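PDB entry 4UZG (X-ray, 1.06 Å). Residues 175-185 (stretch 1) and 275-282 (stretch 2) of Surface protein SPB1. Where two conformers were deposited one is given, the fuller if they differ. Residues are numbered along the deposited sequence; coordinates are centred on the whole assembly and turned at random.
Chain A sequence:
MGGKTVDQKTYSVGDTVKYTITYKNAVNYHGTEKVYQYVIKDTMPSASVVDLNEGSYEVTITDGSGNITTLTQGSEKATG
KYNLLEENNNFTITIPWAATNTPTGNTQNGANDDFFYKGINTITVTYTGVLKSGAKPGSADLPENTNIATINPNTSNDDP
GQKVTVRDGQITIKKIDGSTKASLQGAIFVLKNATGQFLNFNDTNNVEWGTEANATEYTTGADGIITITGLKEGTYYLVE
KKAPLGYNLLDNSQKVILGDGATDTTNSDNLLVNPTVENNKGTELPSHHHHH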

# COMPACT_ATOMS: atom_id res chain seq x y z
N LYS A 175 17.73 1.85 21.76
CA LYS A 175 18.20 2.86 22.69
C LYS A 175 19.35 2.29 23.50
O LYS A 175 19.20 1.22 24.11
CB LYS A 175 17.06 3.23 23.63
CG LYS A 175 17.35 4.35 24.55
CD LYS A 175 17.58 5.56 23.65
CE LYS A 175 17.88 6.80 24.37
NZ LYS A 175 19.15 6.72 25.13
N ILE A 176 20.48 2.99 23.52
CA ILE A 176 21.65 2.55 24.25
C ILE A 176 22.26 3.67 25.08
O ILE A 176 21.99 4.85 24.89
CB ILE A 176 22.73 1.96 23.31
CG1 ILE A 176 23.38 3.05 22.43
CG2 ILE A 176 22.18 0.79 22.50
CD1 ILE A 176 24.59 2.57 21.68
N ASP A 177 23.11 3.26 26.01
CA ASP A 177 24.04 4.16 26.70
C ASP A 177 25.21 4.43 25.74
O ASP A 177 25.84 3.50 25.25
CB ASP A 177 24.51 3.44 27.98
CG ASP A 177 25.49 4.24 28.80
OD1 ASP A 177 26.51 4.73 28.28
OD2 ASP A 177 25.25 4.28 30.02
N GLY A 178 25.49 5.70 25.45
CA GLY A 178 26.52 6.03 24.48
C GLY A 178 27.91 5.58 24.86
O GLY A 178 28.78 5.42 24.00
N SER A 179 28.16 5.40 26.15
CA SER A 179 29.48 4.98 26.62
C SER A 179 29.62 3.45 26.70
O SER A 179 30.50 2.85 26.09
CB SER A 179 29.76 5.59 27.98
OG SER A 179 31.03 5.18 28.43
N THR A 180 28.72 2.81 27.44
CA THR A 180 28.81 1.37 27.65
C THR A 180 28.18 0.52 26.55
O THR A 180 28.42 -0.68 26.49
CB THR A 180 28.13 0.96 28.94
OG1 THR A 180 26.72 1.16 28.79
CG2 THR A 180 28.68 1.75 30.13
N LYS A 181 27.34 1.16 25.73
CA LYS A 181 26.60 0.51 24.64
C LYS A 181 25.50 -0.43 25.13
O LYS A 181 24.88 -1.12 24.32
CB LYS A 181 27.52 -0.23 23.67
CG LYS A 181 28.73 0.57 23.22
CD LYS A 181 28.38 1.91 22.60
CE LYS A 181 29.64 2.67 22.20
NZ LYS A 181 29.32 4.03 21.67
N ALA A 182 25.19 -0.41 26.41
CA ALA A 182 24.10 -1.21 26.96
C ALA A 182 22.77 -0.74 26.44
O ALA A 182 22.54 0.45 26.31
CB ALA A 182 24.10 -1.12 28.46
N SER A 183 21.88 -1.69 26.17
CA SER A 183 20.52 -1.38 25.78
C SER A 183 19.74 -0.87 26.98
O SER A 183 19.91 -1.37 28.09
CB SER A 183 19.87 -2.64 25.22
OG SER A 183 20.51 -3.02 24.01
N LEU A 184 18.90 0.15 26.76
CA LEU A 184 18.20 0.82 27.83
C LEU A 184 16.70 0.78 27.67
O LEU A 184 16.15 1.28 26.68
CB LEU A 184 18.64 2.28 27.91
CG LEU A 184 20.13 2.53 28.14
CD1 LEU A 184 20.44 4.03 28.10
CD2 LEU A 184 20.59 1.94 29.47
N GLN A 185 16.04 0.20 28.66
CA GLN A 185 14.60 0.18 28.72
C GLN A 185 14.06 1.49 29.28
O GLN A 185 14.76 2.23 29.99
CB GLN A 185 14.14 -0.99 29.59
CG GLN A 185 14.39 -0.75 31.08
CD GLN A 185 13.90 -1.85 31.92
OE1 GLN A 185 14.15 -3.02 31.63
NE2 GLN A 185 13.21 -1.49 32.99
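Stretch 2 275-282: PTVENNKG

Parallel strands pair in a staggered fashion, one residue of the first strand bonding to two residues of its neighbour, and this contact in the surface protein SPB1 adds a covalent cross-link to that pattern. Stretch 2 runs as an extended strand from T276, beside strand 175-177 and in the same direction; the two axes approach to 4.6 Å and cross at -36°.

K175 pairs with V277, their CA atoms 4.9 Å apart, and its CD lies 3.9 Å from V277 CB. The lysine chain continues along this face of the sheet, with rotamers t, p, t, p, until NZ meets CG of N279 at 1.3 Å, a covalent bond. The ND2 of N279 is absent from the model, as expected of an isopeptide linkage formed with loss of ammonia.

I176 supplies the central backbone bonds. Its N donates to V277 O at 2.9 Å and its O accepts from N279 N at 2.8 Å, so the intervening E278 sits directly opposite, CA to CA 5.0 Å. On this other face, I176 CD1 packs 3.6 Å from T276 CG2, and I176 CG1 lies 3.9 Å from the CG of E278.

D177 pairs with N279, returning to the face of the cross-link. Further along stretch 2, K281 (phi/psi -58/140) brings its NZ within 2.6 Å of D177 OD2, a salt bridge, while a water joins D177 OD1 (3.1 Å) to K281 N (3.0 Å).

At G178 the chain leaves the strand, yet its N still donates to N279 O at 2.9 Å. Its CA lies 3.4 Å from E278 OE1; a CB here would clash with that oxygen. K181 reaches back from the turn, its NZ forming a long salt bridge to E278 OE2 at 3.5 Å. Finally, L184 CD1 rests 4.0 Å from N279 CB.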

# COMPACT_ATOMS: atom_id res chain seq x y z
N PRO A 275 17.72 2.50 13.39
CA PRO A 275 18.50 3.55 14.05
C PRO A 275 18.83 3.20 15.51
O PRO A 275 18.00 2.62 16.22
CB PRO A 275 17.54 4.75 14.00
CG PRO A 275 16.18 4.15 13.95
CD PRO A 275 16.37 2.96 13.04
N THR A 276 20.03 3.59 15.94
CA THR A 276 20.45 3.51 17.33
C THR A 276 20.50 4.93 17.88
O THR A 276 21.08 5.82 17.26
CB THR A 276 21.85 2.86 17.43
OG1 THR A 276 21.77 1.51 16.98
CG2 THR A 276 22.35 2.86 18.85
N VAL A 277 19.88 5.13 19.04
CA VAL A 277 19.89 6.41 19.72
C VAL A 277 20.70 6.27 20.99
O VAL A 277 20.43 5.39 21.83
CB VAL A 277 18.47 6.89 20.05
CG1 VAL A 277 18.50 8.25 20.76
CG2 VAL A 277 17.60 6.95 18.79
N GLU A 278 21.71 7.12 21.15
CA GLU A 278 22.59 7.10 22.31
C GLU A 278 22.11 8.08 23.36
O GLU A 278 21.68 9.19 23.08
CB GLU A 278 24.02 7.43 21.92
CG GLU A 278 24.61 6.42 20.95
CD GLU A 278 26.11 6.55 20.79
OE1 GLU A 278 26.70 7.44 21.43
OE2 GLU A 278 26.69 5.75 20.03
N ASN A 279 22.22 7.65 24.60
CA ASN A 279 21.87 8.41 25.79
C ASN A 279 23.10 8.64 26.64
O ASN A 279 24.01 7.82 26.65
CB ASN A 279 20.81 7.67 26.61
CG ASN A 279 19.45 7.71 25.94
OD1 ASN A 279 18.67 8.64 26.17
N ASN A 280 23.06 9.74 27.38
CA ASN A 280 24.16 10.20 28.19
C ASN A 280 23.75 10.13 29.65
O ASN A 280 22.74 10.72 30.06
CB ASN A 280 24.52 11.65 27.81
CG ASN A 280 24.70 11.85 26.32
OD1 ASN A 280 24.13 12.79 25.72
ND2 ASN A 280 25.48 10.97 25.70
N LYS A 281 24.53 9.39 30.43
CA LYS A 281 24.29 9.28 31.85
C LYS A 281 24.30 10.65 32.49
O LYS A 281 25.17 11.50 32.17
CB LYS A 281 25.38 8.46 32.55
CG LYS A 281 25.34 6.96 32.36
CD LYS A 281 26.29 6.32 33.36
CE LYS A 281 26.29 4.81 33.25
NZ LYS A 281 26.94 4.38 32.00
N GLY A 282 23.39 10.87 33.43
CA GLY A 282 23.37 12.12 34.18
C GLY A 282 24.28 12.05 35.39
O GLY A 282 24.40 11.00 35.97
O HOH W 1 26.61 7.72 29.11